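Side-chain contacts in CalG4 (Micromonospora echinospora, PDB 3IA7), which belongs to the GT-B fold class, pairing two Rossmann-like domains, and is related to the erythromycin biosynthesis protein CIII family: residues Gly23-Leu28 against Ala50-Val55; Phe9-Val12 against His17-Pro20; Ala298-Thr303 against Glu361-Asp366. All coordinates share one frame; numbering follows the deposited sequence.

Contacts 1 and 2 share helix 15-30 and the seven-stranded parallel sheet of the first domain, whereas contact 3 belongs to the six-stranded sheet of the second. The centres of contacts 1 and 2 are 10 Å apart, and the two touch: Phe9 of contact 2 packs on Leu24, Val25 and Leu28 of contact 1, with Val25 CG2 3.7 Å from Phe9 CE2. Contact 3 is centred 36 Å from contact 1 and 32 Å from contact 2, with nearest atoms about 21 and 14 Å away. None of the three binds calcium, although the side chain of Val18 in contact 2 is about 9 Å from a bound calcium ion.

Contact 1: residues Gly23-Leu28 against Ala50-Val55; sequences GLVSEL and AGAEVV
Ser26 and Ala50 bring their CA atoms to 5.2 Å, the nearest approach of the two backbones, where helix 15-30 passes the turn that follows helix 41-49 and leads into strand 53-56. The one polar link is made by the Ser26 hydroxyl, whose OG donates to Ala50 O at 2.8 Å. OG arrives in the carbonyl plane, on a lone pair, with a C=O...O angle of 118°. It can do so because OG stands anti to its own carbonyl carbon (chi1 -65°), which swings the hydroxyl to the N-terminal side of the residue. Ala50 O is the main acceptor; Leu22 O, one turn back in the helix, is a second, weak one for the same hydroxyl. The Ala50 oxygen in turn has a softer neighbour in Ser26 CA, which points a C-H at it from 3.4 Å.

Both helices lie on one face of the parallel sheet in a Rossmann-like run of beta-alpha-beta units, strands 6-10, 34-39 and 53-56, the last an outermost strand. Gly51 ends helix 41-49 with a Schellman motif, its positive phi turning the chain toward that strand.

Beside the hydroxyl bond the contact becomes apolar. Val25 points at the turn and meets it through one methyl, CG1, which is anti to the backbone N (chi1 166°) and lies 3.7 Å from Ala50 O, 4.0 Å from Ala50 CB and 4.1 Å from Ala52 CB. The other branch, CG2, is turned away toward strand 6-10, where it packs on Phe9. Ala52 lies among Val25, Tyr37 of strand 34-39 and Val47 of helix 41-49, and Val25 itself also rests on Tyr37.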
loop_
_atom_site.group_PDB
_atom_site.type_symbol
_atom_site.label_atom_id
_atom_site.label_comp_id
_atom_site.label_asym_id
_atom_site.label_seq_id
_atom_site.Cartn_x
_atom_site.Cartn_y
_atom_site.Cartn_z
ATOM N N GLY A 23 -1.110 8.349 -3.075
ATOM C CA GLY A 23 -0.993 8.517 -1.605
ATOM C C GLY A 23 -1.336 9.952 -1.167
ATOM O O GLY A 23 -2.072 10.141 -0.208
ATOM N N LEU A 24 -0.774 10.949 -1.870
ATOM C CA LEU A 24 -1.084 12.360 -1.611
ATOM C C LEU A 24 -2.552 12.690 -1.859
ATOM O O LEU A 24 -3.162 13.399 -1.069
ATOM C CB LEU A 24 -0.189 13.284 -2.425
ATOM C CG LEU A 24 -0.412 14.784 -2.253
ATOM C CD1 LEU A 24 -0.321 15.265 -0.745
ATOM C CD2 LEU A 24 0.620 15.513 -3.176
ATOM N N VAL A 25 -3.092 12.221 -2.982
ATOM C CA VAL A 25 -4.515 12.390 -3.276
ATOM C C VAL A 25 -5.371 11.935 -2.087
ATOM O O VAL A 25 -6.253 12.663 -1.635
ATOM C CB VAL A 25 -4.931 11.610 -4.565
ATOM C CG1 VAL A 25 -6.440 11.510 -4.662
ATOM C CG2 VAL A 25 -4.349 12.294 -5.823
ATOM N N SER A 26 -5.154 10.694 -1.639
ATOM C CA SER A 26 -5.950 10.120 -0.571
ATOM C C SER A 26 -5.834 10.863 0.732
ATOM O O SER A 26 -6.848 11.124 1.398
ATOM C CB SER A 26 -5.532 8.650 -0.371
ATOM O OG SER A 26 -5.894 7.975 -1.569
ATOM N N GLU A 27 -4.601 11.257 1.068
ATOM C CA GLU A 27 -4.358 11.966 2.312
ATOM C C GLU A 27 -5.036 13.344 2.306
ATOM O O GLU A 27 -5.687 13.768 3.306
ATOM C CB GLU A 27 -2.842 12.086 2.571
ATOM C CG GLU A 27 -2.531 12.677 4.029
ATOM C CD GLU A 27 -3.219 11.971 5.222
ATOM O OE1 GLU A 27 -3.366 10.740 5.242
ATOM O OE2 GLU A 27 -3.633 12.685 6.173
ATOM N N LEU A 28 -4.984 14.030 1.161
ATOM C CA LEU A 28 -5.746 15.314 1.020
ATOM C C LEU A 28 -7.281 15.155 1.104
ATOM O O LEU A 28 -7.986 15.953 1.778
ATOM C CB LEU A 28 -5.384 16.012 -0.302
ATOM C CG LEU A 28 -3.919 16.567 -0.228
ATOM C CD1 LEU A 28 -3.509 17.055 -1.637
ATOM C CD2 LEU A 28 -3.753 17.756 0.852
ATOM N N ALA A 50 -8.922 6.262 -5.122
ATOM C CA ALA A 50 -8.051 7.083 -4.267
ATOM C C ALA A 50 -8.790 8.291 -3.620
ATOM O O ALA A 50 -8.276 8.943 -2.696
ATOM C CB ALA A 50 -6.837 7.580 -5.096
ATOM N N GLY A 51 -9.990 8.588 -4.093
ATOM C CA GLY A 51 -10.795 9.669 -3.505
ATOM C C GLY A 51 -10.983 10.896 -4.414
ATOM O O GLY A 51 -11.567 11.873 -3.983
ATOM N N ALA A 52 -10.537 10.834 -5.672
ATOM C CA ALA A 52 -10.710 11.975 -6.575
ATOM C C ALA A 52 -11.842 11.820 -7.569
ATOM O O ALA A 52 -12.139 10.688 -8.020
ATOM C CB ALA A 52 -9.440 12.291 -7.290
ATOM N N GLU A 53 -12.430 12.965 -7.956
ATOM C CA GLU A 53 -13.314 13.058 -9.119
ATOM C C GLU A 53 -12.434 13.138 -10.352
ATOM O O GLU A 53 -11.416 13.815 -10.295
ATOM C CB GLU A 53 -14.100 14.385 -9.086
ATOM C CG GLU A 53 -15.132 14.520 -8.006
ATOM C CD GLU A 53 -15.787 15.901 -8.050
ATOM O OE1 GLU A 53 -15.835 16.574 -6.993
ATOM O OE2 GLU A 53 -16.195 16.315 -9.161
ATOM N N VAL A 54 -12.863 12.562 -11.475
ATOM C CA VAL A 54 -11.995 12.465 -12.669
ATOM C C VAL A 54 -12.487 13.427 -13.778
ATOM O O VAL A 54 -13.696 13.538 -14.029
ATOM C CB VAL A 54 -11.911 11.010 -13.161
ATOM C CG1 VAL A 54 -11.351 10.868 -14.639
ATOM C CG2 VAL A 54 -11.035 10.173 -12.211
ATOM N N VAL A 55 -11.532 14.092 -14.410
ATOM C CA VAL A 55 -11.723 14.823 -15.654
ATOM C C VAL A 55 -10.922 14.022 -16.686
ATOM O O VAL A 55 -9.676 13.900 -16.580
ATOM C CB VAL A 55 -11.153 16.257 -15.559
ATOM C CG1 VAL A 55 -11.040 16.898 -17.013
ATOM C CG2 VAL A 55 -12.043 17.120 -14.631
#

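Contact 2: residues Phe9-Val12 against His17-Pro20; sequences FANV and HVYP
Asn11 points its side chain at His17, and its amide carries the polar half of the contact. From CB, which sets out toward the helix, the chain runs to CG, turned roughly anti to the backbone N (chi1 -151°). OD1 bends back to accept Val12 N at 2.8 Å and lies 3.4 Å from His17 CB. At the other corner ND2 donates to His17 O over 2.9 Å with an N-H...O angle of 145°; the donor sits well above the carbonyl plane, not on a lone pair. ND2 also bonds to Tyr37 OH, so both polar corners of this buried amide are held and its rotation is fixed.

The His17 ring stands nearly perpendicular to the amide, 86° between planes. Val12 CG1 sits over one face, offset toward the rim and nearest His17 CG, 3.6 Å from the ring centroid in a CH-pi contact, while ND1 is bonded to Asp109 OD2. On the next residue, Val18 CG2 comes to 3.4 Å from Val12 O. The arrangement ties the loop after strand 6-10 to the first turn of helix 15-30, the opening strand-loop-helix step of a beta-alpha-beta unit in a Rossmann-like domain.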
loop_
_atom_site.group_PDB
_atom_site.type_symbol
_atom_site.label_atom_id
_atom_site.label_comp_id
_atom_site.label_asym_id
_atom_site.label_seq_id
_atom_site.Cartn_x
_atom_site.Cartn_y
_atom_site.Cartn_z
ATOM N N PHE A 9 -5.489 18.020 -9.623
ATOM C CA PHE A 9 -4.251 17.339 -10.032
ATOM C C PHE A 9 -4.255 17.175 -11.545
ATOM O O PHE A 9 -5.185 16.646 -12.135
ATOM C CB PHE A 9 -4.163 15.944 -9.407
ATOM C CG PHE A 9 -3.724 15.925 -7.993
ATOM C CD1 PHE A 9 -4.501 16.505 -6.983
ATOM C CD2 PHE A 9 -2.550 15.266 -7.638
ATOM C CE1 PHE A 9 -4.084 16.465 -5.633
ATOM C CE2 PHE A 9 -2.127 15.205 -6.289
ATOM C CZ PHE A 9 -2.904 15.830 -5.281
ATOM N N ALA A 10 -3.207 17.635 -12.176
ATOM C CA ALA A 10 -2.996 17.380 -13.623
ATOM C C ALA A 10 -1.853 16.381 -13.782
ATOM O O ALA A 10 -0.695 16.673 -13.354
ATOM C CB ALA A 10 -2.670 18.703 -14.355
ATOM N N ASN A 11 -2.128 15.227 -14.406
ATOM C CA ASN A 11 -1.113 14.214 -14.580
ATOM C C ASN A 11 -1.241 13.540 -15.947
ATOM O O ASN A 11 -2.314 13.575 -16.583
ATOM C CB ASN A 11 -1.184 13.129 -13.478
ATOM C CG ASN A 11 0.207 12.489 -13.172
ATOM O OD1 ASN A 11 1.175 12.592 -13.940
ATOM N ND2 ASN A 11 0.316 11.911 -12.000
ATOM N N VAL A 12 -0.134 12.978 -16.406
ATOM C CA VAL A 12 -0.127 12.211 -17.642
ATOM C C VAL A 12 -0.575 10.764 -17.298
ATOM O O VAL A 12 -0.574 10.361 -16.139
ATOM C CB VAL A 12 1.258 12.262 -18.354
ATOM C CG1 VAL A 12 2.306 11.642 -17.478
ATOM C CG2 VAL A 12 1.221 11.501 -19.709
ATOM N N HIS A 17 3.756 7.659 -13.350
ATOM C CA HIS A 17 3.397 9.043 -13.071
ATOM C C HIS A 17 2.206 9.077 -12.134
ATOM O O HIS A 17 2.181 9.880 -11.197
ATOM C CB HIS A 17 3.055 9.771 -14.373
ATOM C CG HIS A 17 4.261 10.008 -15.229
ATOM N ND1 HIS A 17 5.046 11.132 -15.100
ATOM C CD2 HIS A 17 4.865 9.228 -16.156
ATOM C CE1 HIS A 17 6.071 11.051 -15.938
ATOM N NE2 HIS A 17 5.970 9.916 -16.604
ATOM N N VAL A 18 1.272 8.151 -12.325
ATOM C CA VAL A 18 0.041 8.199 -11.540
ATOM C C VAL A 18 0.267 7.673 -10.111
ATOM O O VAL A 18 -0.130 8.322 -9.131
ATOM C CB VAL A 18 -1.126 7.487 -12.314
ATOM C CG1 VAL A 18 -2.338 7.223 -11.444
ATOM C CG2 VAL A 18 -1.541 8.330 -13.541
ATOM N N TYR A 19 0.911 6.520 -9.997
ATOM C CA TYR A 19 0.934 5.790 -8.711
ATOM C C TYR A 19 1.551 6.571 -7.537
ATOM O O TYR A 19 0.904 6.672 -6.493
ATOM C CB TYR A 19 1.488 4.358 -8.846
ATOM C CG TYR A 19 1.761 3.712 -7.478
ATOM C CD1 TYR A 19 0.749 3.010 -6.793
ATOM C CD2 TYR A 19 3.035 3.823 -6.858
ATOM C CE1 TYR A 19 0.988 2.417 -5.524
ATOM C CE2 TYR A 19 3.285 3.225 -5.590
ATOM C CZ TYR A 19 2.258 2.531 -4.936
ATOM O OH TYR A 19 2.497 1.959 -3.687
ATOM N N PRO A 20 2.738 7.173 -7.720
ATOM C CA PRO A 20 3.330 7.910 -6.605
ATOM C C PRO A 20 2.445 9.076 -6.061
ATOM O O PRO A 20 2.483 9.344 -4.880
ATOM C CB PRO A 20 4.636 8.448 -7.200
ATOM C CG PRO A 20 4.947 7.524 -8.342
ATOM C CD PRO A 20 3.602 7.225 -8.920
#

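Contact 3: residues Ala298-Thr303 against Glu361-Asp366; sequences ARACLT and ERLAAD
Leu363 O accepts the N-H of Asp366 at 3.0 Å as helix 353-365 finishes, while the side chain of the same leucine reaches across to Ala300. Ala365 N to Glu361 O, also 3.0 Å, is a second bond of this last turn. Asp366 then starts the next helix as its N-cap, OD1 accepting from Val369 N and more weakly from Ala368 N.

Across the contact the touching is apolar, apart from the approach of a methyl to a backbone oxygen. Leu363 touches through one branch: with CG anti to the backbone N (chi1 172°), CD2 is brought to 4.2 Å from Ala300 CB. The leucine also rests on Pro319, just before strand 320-322, and on Val321 within it. Ala364, one residue on, comes beside Ala300 with the two CB atoms 4.4 Å apart, and its methyl also lies 4.0 Å from Arg299 O. Such short side chains let helix and strand come close, to 5.8 Å between Ala300 CA and Ala364 CA. Arg299 adds its CB at the margin, and the end of the side chain leads away from the helix; Arg299 also touches Trp261, whose NE1 bonds to Glu361 OE2.

Strand 298-303 lies inside the sheet, between strands 233-237 and 320-322, so the contact is the packing of a helix on one face of a parallel sheet, as in the Rossmann-like C-terminal domain of GT-B proteins.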
loop_
_atom_site.group_PDB
_atom_site.type_symbol
_atom_site.label_atom_id
_atom_site.label_comp_id
_atom_site.label_asym_id
_atom_site.label_seq_id
_atom_site.Cartn_x
_atom_site.Cartn_y
_atom_site.Cartn_z
ATOM N N ALA A 298 13.902 -11.038 1.748
ATOM C CA ALA A 298 14.890 -11.175 0.675
ATOM C C ALA A 298 16.331 -10.780 1.084
ATOM O O ALA A 298 16.519 -9.830 1.835
ATOM C CB ALA A 298 14.453 -10.374 -0.576
ATOM N N ARG A 299 17.312 -11.458 0.508
ATOM C CA ARG A 299 18.729 -11.081 0.684
ATOM C C ARG A 299 19.166 -10.172 -0.445
ATOM O O ARG A 299 20.196 -9.504 -0.351
ATOM C CB ARG A 299 19.651 -12.305 0.608
ATOM C CG ARG A 299 19.394 -13.425 1.545
ATOM C CD ARG A 299 20.079 -13.333 2.913
ATOM N NE ARG A 299 19.613 -14.424 3.769
ATOM C CZ ARG A 299 20.373 -15.393 4.284
ATOM N NH1 ARG A 299 21.683 -15.430 4.053
ATOM N NH2 ARG A 299 19.822 -16.338 5.041
ATOM N N ALA A 300 18.429 -10.213 -1.552
ATOM C CA ALA A 300 18.732 -9.419 -2.710
ATOM C C ALA A 300 17.504 -9.352 -3.587
ATOM O O ALA A 300 16.597 -10.211 -3.490
ATOM C CB ALA A 300 19.905 -10.047 -3.561
ATOM N N CYS A 301 17.555 -8.392 -4.503
ATOM C CA CYS A 301 16.507 -8.251 -5.528
ATOM C C CYS A 301 17.165 -8.052 -6.875
ATOM O O CYS A 301 18.048 -7.187 -7.003
ATOM C CB CYS A 301 15.626 -7.028 -5.169
ATOM S SG CYS A 301 14.263 -6.751 -6.380
ATOM N N LEU A 302 16.725 -8.793 -7.892
ATOM C CA LEU A 302 17.228 -8.645 -9.203
ATOM C C LEU A 302 16.127 -7.977 -10.006
ATOM O O LEU A 302 15.039 -8.558 -10.177
ATOM C CB LEU A 302 17.542 -10.038 -9.815
ATOM C CG LEU A 302 17.949 -10.151 -11.285
ATOM C CD1 LEU A 302 19.221 -9.403 -11.667
ATOM C CD2 LEU A 302 18.111 -11.641 -11.607
ATOM N N THR A 303 16.398 -6.781 -10.515
ATOM C CA THR A 303 15.321 -5.932 -11.037
ATOM C C THR A 303 15.795 -5.060 -12.174
ATOM O O THR A 303 16.997 -4.940 -12.397
ATOM C CB THR A 303 14.652 -5.049 -9.914
ATOM O OG1 THR A 303 13.544 -4.338 -10.470
ATOM C CG2 THR A 303 15.618 -4.029 -9.361
ATOM N N GLU A 361 25.227 -13.635 -5.740
ATOM C CA GLU A 361 25.852 -14.098 -4.513
ATOM C C GLU A 361 26.871 -13.067 -4.009
ATOM O O GLU A 361 26.934 -12.766 -2.814
ATOM C CB GLU A 361 26.439 -15.494 -4.688
ATOM C CG GLU A 361 25.291 -16.519 -4.533
ATOM C CD GLU A 361 25.681 -17.966 -4.771
ATOM O OE1 GLU A 361 26.844 -18.283 -5.150
ATOM O OE2 GLU A 361 24.791 -18.803 -4.557
ATOM N N ARG A 362 27.637 -12.516 -4.943
ATOM C CA ARG A 362 28.660 -11.531 -4.617
ATOM C C ARG A 362 27.995 -10.294 -3.987
ATOM O O ARG A 362 28.449 -9.785 -2.964
ATOM C CB ARG A 362 29.395 -11.148 -5.882
ATOM C CG ARG A 362 30.210 -9.914 -5.763
ATOM C CD ARG A 362 30.973 -9.673 -7.039
ATOM N NE ARG A 362 31.741 -10.855 -7.424
ATOM C CZ ARG A 362 32.919 -11.188 -6.881
ATOM N NH1 ARG A 362 33.454 -10.444 -5.901
ATOM N NH2 ARG A 362 33.566 -12.260 -7.313
ATOM N N LEU A 363 26.932 -9.826 -4.611
ATOM C CA LEU A 363 26.213 -8.609 -4.154
ATOM C C LEU A 363 25.614 -8.859 -2.754
ATOM O O LEU A 363 25.775 -8.041 -1.822
ATOM C CB LEU A 363 25.100 -8.219 -5.134
ATOM C CG LEU A 363 24.370 -7.084 -4.356
ATOM C CD1 LEU A 363 24.958 -5.740 -4.734
ATOM C CD2 LEU A 363 22.877 -7.186 -4.384
ATOM N N ALA A 364 24.964 -10.012 -2.592
ATOM C CA ALA A 364 24.295 -10.328 -1.336
ATOM C C ALA A 364 25.296 -10.493 -0.219
ATOM O O ALA A 364 24.939 -10.235 0.902
ATOM C CB ALA A 364 23.451 -11.594 -1.468
ATOM N N ALA A 365 26.553 -10.907 -0.512
ATOM C CA ALA A 365 27.579 -11.053 0.523
ATOM C C ALA A 365 28.339 -9.767 0.795
ATOM O O ALA A 365 29.120 -9.743 1.702
ATOM C CB ALA A 365 28.580 -12.194 0.173
ATOM N N ASP A 366 28.118 -8.707 0.005
ATOM C CA ASP A 366 28.932 -7.486 0.119
ATOM C C ASP A 366 28.458 -6.651 1.316
ATOM O O ASP A 366 27.398 -5.970 1.240
ATOM C CB ASP A 366 28.858 -6.638 -1.164
ATOM C CG ASP A 366 29.855 -5.468 -1.179
ATOM O OD1 ASP A 366 30.106 -4.761 -0.145
ATOM O OD2 ASP A 366 30.378 -5.222 -2.285
#